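PDB 4ZV9: uncharacterized protein from Escherichia coli O157:H7, which is of unknown function but belongs to the dienelactone hydrolase family of the alpha/beta-hydrolase clan and is probably a hydrolase. Local coordinates for residues 163-177 and 196-210. Numbering follows the deposited sequence.
Sequences AKIEAPLLLHFAELD and KVYEAYIYPGVNHGF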
loop_
_atom_site.group_PDB
_atom_site.type_symbol
_atom_site.label_atom_id
_atom_site.label_comp_id
_atom_site.label_asym_id
_atom_site.label_seq_id
_atom_site.Cartn_x
_atom_site.Cartn_y
_atom_site.Cartn_z
ATOM N N ALA A 163 1.632 -12.448 -16.600
ATOM C CA ALA A 163 1.984 -11.840 -17.894
ATOM C C ALA A 163 1.387 -10.440 -18.074
ATOM O O ALA A 163 1.950 -9.609 -18.783
ATOM C CB ALA A 163 1.572 -12.746 -19.053
ATOM N N LYS A 164 0.258 -10.168 -17.413
ATOM C CA LYS A 164 -0.398 -8.861 -17.519
ATOM C C LYS A 164 0.324 -7.732 -16.771
ATOM O O LYS A 164 0.110 -6.553 -17.066
ATOM C CB LYS A 164 -1.829 -8.954 -16.989
ATOM C CG LYS A 164 -2.775 -9.840 -17.786
ATOM C CD LYS A 164 -4.145 -9.853 -17.105
ATOM C CE LYS A 164 -5.229 -10.639 -17.820
ATOM N NZ LYS A 164 -5.027 -12.113 -17.748
ATOM N N ILE A 165 1.170 -8.088 -15.803
ATOM C CA ILE A 165 1.851 -7.086 -14.954
ATOM C C ILE A 165 2.861 -6.227 -15.712
ATOM O O ILE A 165 3.700 -6.756 -16.454
ATOM C CB ILE A 165 2.571 -7.761 -13.758
ATOM C CG1 ILE A 165 1.550 -8.436 -12.842
ATOM C CG2 ILE A 165 3.376 -6.733 -12.971
ATOM C CD1 ILE A 165 2.151 -9.310 -11.759
ATOM N N GLU A 166 2.754 -4.900 -15.554
ATOM C CA GLU A 166 3.708 -3.965 -16.156
ATOM C C GLU A 166 4.428 -3.099 -15.108
ATOM O O GLU A 166 5.547 -2.653 -15.342
ATOM C CB GLU A 166 3.039 -3.070 -17.201
ATOM C CG GLU A 166 2.366 -3.815 -18.350
ATOM C CD GLU A 166 3.289 -4.765 -19.103
ATOM O OE1 GLU A 166 4.489 -4.468 -19.261
ATOM O OE2 GLU A 166 2.811 -5.829 -19.536
ATOM N N ALA A 167 3.796 -2.876 -13.958
ATOM C CA ALA A 167 4.411 -2.093 -12.899
ATOM C C ALA A 167 5.616 -2.825 -12.306
ATOM O O ALA A 167 5.510 -3.997 -11.933
ATOM C CB ALA A 167 3.401 -1.828 -11.790
ATOM N N PRO A 168 6.759 -2.123 -12.202
ATOM C CA PRO A 168 7.926 -2.677 -11.511
ATOM C C PRO A 168 7.582 -3.009 -10.065
ATOM O O PRO A 168 7.016 -2.165 -9.364
ATOM C CB PRO A 168 8.946 -1.538 -11.571
ATOM C CG PRO A 168 8.579 -0.784 -12.799
ATOM C CD PRO A 168 7.078 -0.851 -12.878
ATOM N N LEU A 169 7.915 -4.225 -9.650
ATOM C CA LEU A 169 7.547 -4.749 -8.325
ATOM C C LEU A 169 8.708 -4.805 -7.358
ATOM O O LEU A 169 9.775 -5.338 -7.695
ATOM C CB LEU A 169 7.031 -6.178 -8.471
ATOM C CG LEU A 169 5.623 -6.379 -9.001
ATOM C CD1 LEU A 169 5.465 -7.829 -9.434
ATOM C CD2 LEU A 169 4.629 -6.020 -7.917
ATOM N N LEU A 170 8.497 -4.280 -6.160
ATOM C CA LEU A 170 9.470 -4.393 -5.084
ATOM C C LEU A 170 8.758 -5.183 -4.008
ATOM O O LEU A 170 7.814 -4.681 -3.398
ATOM C CB LEU A 170 9.913 -3.025 -4.557
ATOM C CG LEU A 170 10.800 -3.064 -3.307
ATOM C CD1 LEU A 170 12.112 -3.804 -3.555
ATOM C CD2 LEU A 170 11.072 -1.650 -2.828
ATOM N N LEU A 171 9.208 -6.412 -3.758
ATOM C CA LEU A 171 8.537 -7.260 -2.784
ATOM C C LEU A 171 9.370 -7.478 -1.515
ATOM O O LEU A 171 10.554 -7.816 -1.584
ATOM C CB LEU A 171 8.166 -8.609 -3.398
ATOM C CG LEU A 171 7.400 -8.525 -4.724
ATOM C CD1 LEU A 171 8.350 -8.693 -5.905
ATOM C CD2 LEU A 171 6.321 -9.581 -4.811
ATOM N N HIS A 172 8.741 -7.256 -0.367
ATOM C CA HIS A 172 9.390 -7.473 0.930
ATOM C C HIS A 172 8.759 -8.678 1.620
ATOM O O HIS A 172 7.538 -8.702 1.857
ATOM C CB HIS A 172 9.215 -6.256 1.829
ATOM C CG HIS A 172 9.677 -4.974 1.221
ATOM N ND1 HIS A 172 11.012 -4.651 1.087
ATOM C CD2 HIS A 172 8.981 -3.916 0.738
ATOM C CE1 HIS A 172 11.117 -3.454 0.535
ATOM N NE2 HIS A 172 9.898 -2.983 0.323
ATOM N N PHE A 173 9.578 -9.669 1.955
ATOM C CA PHE A 173 9.101 -10.868 2.639
ATOM C C PHE A 173 9.841 -11.065 3.957
ATOM O O PHE A 173 11.017 -10.735 4.066
ATOM C CB PHE A 173 9.319 -12.108 1.779
ATOM C CG PHE A 173 8.559 -12.103 0.487
ATOM C CD1 PHE A 173 7.175 -12.218 0.479
ATOM C CD2 PHE A 173 9.230 -12.050 -0.724
ATOM C CE1 PHE A 173 6.471 -12.236 -0.710
ATOM C CE2 PHE A 173 8.531 -12.085 -1.917
ATOM C CZ PHE A 173 7.153 -12.182 -1.915
ATOM N N ALA A 174 9.143 -11.611 4.947
ATOM C CA ALA A 174 9.751 -11.936 6.231
ATOM C C ALA A 174 10.126 -13.417 6.216
ATOM O O ALA A 174 9.314 -14.257 5.825
ATOM C CB ALA A 174 8.781 -11.647 7.351
ATOM N N GLU A 175 11.343 -13.738 6.638
ATOM C CA GLU A 175 11.819 -15.140 6.633
ATOM C C GLU A 175 10.888 -16.121 7.346
ATOM O O GLU A 175 10.616 -17.207 6.834
ATOM C CB GLU A 175 13.194 -15.251 7.277
ATOM C CG GLU A 175 13.778 -16.658 7.172
ATOM C CD GLU A 175 15.050 -16.867 7.972
ATOM O OE1 GLU A 175 15.446 -15.988 8.768
ATOM O OE2 GLU A 175 15.647 -17.947 7.819
ATOM N N LEU A 176 10.376 -15.729 8.509
ATOM C CA LEU A 176 9.527 -16.614 9.303
ATOM C C LEU A 176 8.065 -16.710 8.831
ATOM O O LEU A 176 7.312 -17.558 9.317
ATOM C CB LEU A 176 9.570 -16.182 10.772
ATOM C CG LEU A 176 10.958 -16.100 11.427
ATOM C CD1 LEU A 176 10.857 -15.578 12.855
ATOM C CD2 LEU A 176 11.659 -17.444 11.410
ATOM N N ASP A 177 7.672 -15.881 7.872
ATOM C CA ASP A 177 6.292 -15.832 7.358
ATOM C C ASP A 177 6.051 -16.929 6.310
ATOM O O ASP A 177 5.837 -16.649 5.114
ATOM C CB ASP A 177 6.050 -14.441 6.760
ATOM C CG ASP A 177 4.609 -14.196 6.338
ATOM O OD1 ASP A 177 3.703 -14.925 6.772
ATOM O OD2 ASP A 177 4.373 -13.223 5.589
ATOM N N LYS A 196 9.644 -9.920 -16.312
ATOM C CA LYS A 196 9.108 -8.789 -15.563
ATOM C C LYS A 196 10.161 -8.145 -14.675
ATOM O O LYS A 196 11.091 -8.808 -14.220
ATOM C CB LYS A 196 7.915 -9.231 -14.718
ATOM C CG LYS A 196 6.772 -9.824 -15.532
ATOM C CD LYS A 196 6.239 -8.841 -16.566
ATOM C CE LYS A 196 5.076 -9.435 -17.338
ATOM N NZ LYS A 196 4.546 -8.491 -18.362
ATOM N N VAL A 197 10.021 -6.836 -14.474
ATOM C CA VAL A 197 10.951 -6.063 -13.658
ATOM C C VAL A 197 10.523 -6.216 -12.212
ATOM O O VAL A 197 9.399 -5.849 -11.856
ATOM C CB VAL A 197 10.950 -4.565 -14.065
ATOM C CG1 VAL A 197 11.799 -3.721 -13.113
ATOM C CG2 VAL A 197 11.459 -4.407 -15.499
ATOM N N TYR A 198 11.407 -6.756 -11.377
ATOM C CA TYR A 198 11.114 -6.887 -9.958
ATOM C C TYR A 198 12.386 -7.012 -9.141
ATOM O O TYR A 198 13.445 -7.341 -9.669
ATOM C CB TYR A 198 10.246 -8.126 -9.692
ATOM C CG TYR A 198 11.028 -9.424 -9.728
ATOM C CD1 TYR A 198 11.334 -10.039 -10.937
ATOM C CD2 TYR A 198 11.491 -10.018 -8.561
ATOM C CE1 TYR A 198 12.069 -11.207 -10.979
ATOM C CE2 TYR A 198 12.226 -11.199 -8.592
ATOM C CZ TYR A 198 12.509 -11.784 -9.802
ATOM O OH TYR A 198 13.240 -12.952 -9.844
ATOM N N GLU A 199 12.267 -6.723 -7.849
ATOM C CA GLU A 199 13.325 -7.004 -6.877
ATOM C C GLU A 199 12.597 -7.543 -5.660
ATOM O O GLU A 199 11.539 -7.027 -5.292
ATOM C CB GLU A 199 14.146 -5.772 -6.490
ATOM C CG GLU A 199 15.078 -5.275 -7.578
ATOM C CD GLU A 199 15.963 -4.124 -7.125
ATOM O OE1 GLU A 199 16.049 -3.851 -5.907
ATOM O OE2 GLU A 199 16.592 -3.491 -7.996
ATOM N N ALA A 200 13.135 -8.605 -5.067
ATOM C CA ALA A 200 12.503 -9.203 -3.896
ATOM C C ALA A 200 13.535 -9.392 -2.817
ATOM O O ALA A 200 14.675 -9.748 -3.097
ATOM C CB ALA A 200 11.857 -10.529 -4.245
ATOM N N TYR A 201 13.134 -9.122 -1.584
ATOM C CA TYR A 201 14.029 -9.241 -0.449
ATOM C C TYR A 201 13.370 -10.034 0.655
ATOM O O TYR A 201 12.199 -9.810 0.987
ATOM C CB TYR A 201 14.424 -7.859 0.070
ATOM C CG TYR A 201 15.193 -7.070 -0.946
ATOM C CD1 TYR A 201 16.568 -7.268 -1.114
ATOM C CD2 TYR A 201 14.552 -6.150 -1.766
ATOM C CE1 TYR A 201 17.278 -6.553 -2.064
ATOM C CE2 TYR A 201 15.253 -5.423 -2.712
ATOM C CZ TYR A 201 16.611 -5.633 -2.862
ATOM O OH TYR A 201 17.303 -4.928 -3.811
ATOM N N ILE A 202 14.126 -10.977 1.205
ATOM C CA ILE A 202 13.671 -11.770 2.329
ATOM C C ILE A 202 14.486 -11.299 3.527
ATOM O O ILE A 202 15.704 -11.419 3.530
ATOM C CB ILE A 202 13.858 -13.272 2.070
ATOM C CG1 ILE A 202 13.035 -13.674 0.850
ATOM C CG2 ILE A 202 13.412 -14.084 3.278
ATOM C CD1 ILE A 202 13.363 -15.049 0.311
ATOM N N TYR A 203 13.801 -10.786 4.546
ATOM C CA TYR A 203 14.453 -10.226 5.721
ATOM C C TYR A 203 14.652 -11.338 6.749
ATOM O O TYR A 203 13.673 -11.939 7.198
ATOM C CB TYR A 203 13.621 -9.045 6.262
ATOM C CG TYR A 203 13.550 -7.929 5.238
ATOM C CD1 TYR A 203 12.663 -7.995 4.172
ATOM C CD2 TYR A 203 14.423 -6.840 5.295
ATOM C CE1 TYR A 203 12.626 -7.000 3.209
ATOM C CE2 TYR A 203 14.391 -5.838 4.338
ATOM C CZ TYR A 203 13.491 -5.920 3.297
ATOM O OH TYR A 203 13.454 -4.936 2.325
ATOM N N PRO A 204 15.923 -11.640 7.100
ATOM C CA PRO A 204 16.164 -12.763 8.013
ATOM C C PRO A 204 15.730 -12.533 9.455
ATOM O O PRO A 204 15.718 -11.404 9.940
ATOM C CB PRO A 204 17.686 -12.957 7.948
ATOM C CG PRO A 204 18.229 -11.628 7.559
ATOM C CD PRO A 204 17.173 -10.951 6.723
ATOM N N GLY A 205 15.305 -13.613 10.101
ATOM C CA GLY A 205 14.962 -13.603 11.518
ATOM C C GLY A 205 13.752 -12.799 11.956
ATOM O O GLY A 205 13.570 -12.592 13.150
ATOM N N VAL A 206 12.922 -12.351 11.016
ATOM C CA VAL A 206 11.727 -11.585 11.368
ATOM C C VAL A 206 10.496 -12.246 10.782
ATOM O O VAL A 206 10.580 -13.102 9.888
ATOM C CB VAL A 206 11.796 -10.113 10.897
ATOM C CG1 VAL A 206 12.963 -9.400 11.560
ATOM C CG2 VAL A 206 11.902 -10.018 9.377
ATOM N N ASN A 207 9.343 -11.810 11.267
ATOM C CA ASN A 207 8.079 -12.352 10.829
ATOM C C ASN A 207 7.229 -11.293 10.149
ATOM O O ASN A 207 7.574 -10.121 10.077
ATOM C CB ASN A 207 7.335 -12.909 12.049
ATOM C CG ASN A 207 6.610 -14.210 11.751
ATOM O OD1 ASN A 207 6.097 -14.430 10.645
ATOM N ND2 ASN A 207 6.617 -15.109 12.725
ATOM N N HIS A 208 6.113 -11.733 9.608
ATOM C CA HIS A 208 5.113 -10.862 9.019
ATOM C C HIS A 208 4.808 -9.734 9.980
ATOM O O HIS A 208 4.803 -9.948 11.195
ATOM C CB HIS A 208 3.910 -11.805 8.945
ATOM C CG HIS A 208 2.713 -11.322 8.193
ATOM N ND1 HIS A 208 2.383 -11.764 6.923
ATOM C CD2 HIS A 208 1.684 -10.550 8.601
ATOM C CE1 HIS A 208 1.237 -11.214 6.559
ATOM N NE2 HIS A 208 0.800 -10.467 7.556
ATOM N N GLY A 209 4.564 -8.538 9.447
ATOM C CA GLY A 209 4.239 -7.373 10.263
ATOM C C GLY A 209 5.453 -6.644 10.820
ATOM O O GLY A 209 5.304 -5.770 11.682
ATOM N N PHE A 210 6.655 -6.950 10.325
ATOM C CA PHE A 210 7.882 -6.353 10.904
ATOM C C PHE A 210 7.994 -4.841 10.740
ATOM O O PHE A 210 8.732 -4.204 11.482
ATOM C CB PHE A 210 9.185 -7.044 10.431
ATOM C CG PHE A 210 9.500 -6.856 8.976
ATOM C CD1 PHE A 210 10.046 -5.664 8.507
ATOM C CD2 PHE A 210 9.297 -7.886 8.073
ATOM C CE1 PHE A 210 10.346 -5.494 7.162
ATOM C CE2 PHE A 210 9.612 -7.726 6.730
ATOM C CZ PHE A 210 10.133 -6.525 6.274
HETATM O O HOH W 1 6.872 -5.894 -18.354
HETATM O O HOH W 2 6.810 -6.132 -13.145
#
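The last two parallel strands of the alpha/beta-hydrolase fold, 169-174 and 198-203, pair in register and carry at their C-terminal ends an Asp177–His208 couple. His208 ND1 donates to Asp177 OD2 at 2.8 Å; the oxygen lies close to the ring plane, yet the ring nitrogen stands above the carboxylate, whose plane is turned 83° from the ring. The placement is consistent with the Asp and His of the catalytic triad of this clan. Along the strands, Leu169, Leu171 and Phe173 each donate their N-H and accept through their O, exchanging bonds with Val197, Glu199, Tyr201 and Tyr203. The pairing runs on past the strands: Glu175 N reaches Tyr203 O, and Leu176 N binds Val206 O at 3.0 Å. Glu175, with CG anti to the backbone N (chi1 -175°) and the chain extended, sends OE1 to Gly205 N (2.7 Å), tying the type II turn 203-206 to the type I turn 174-177. On the face carrying His172, Tyr203 OH and His172 ND1 share a hydrogen bond (2.8 Å), the rings rim to rim with their planes 45° apart, while Leu170 CD1 lies at the edge of the Tyr201 ring, 3.6 Å from CE2. The Ala174 CB methyl lies at the edge of the Phe210 ring, 3.9 Å from CD2. At the opposite end Lys196, its chain bent at chi2, brings NZ to Ala163 O and Ile165 O (2.7 Å to the latter), with a longer salt bridge to Glu166 OE2; a water joins Ala167 O to Val197 O. Strand 169-174 also bonds to 148-151, continuing the central sheet. Helix 184-193, within the crossover, covers the Leu169–Leu171 face, and helix 220-237 the His172–Tyr203 face, where Thr230 and Arg229 bind His172 NE2 and Tyr203 OH.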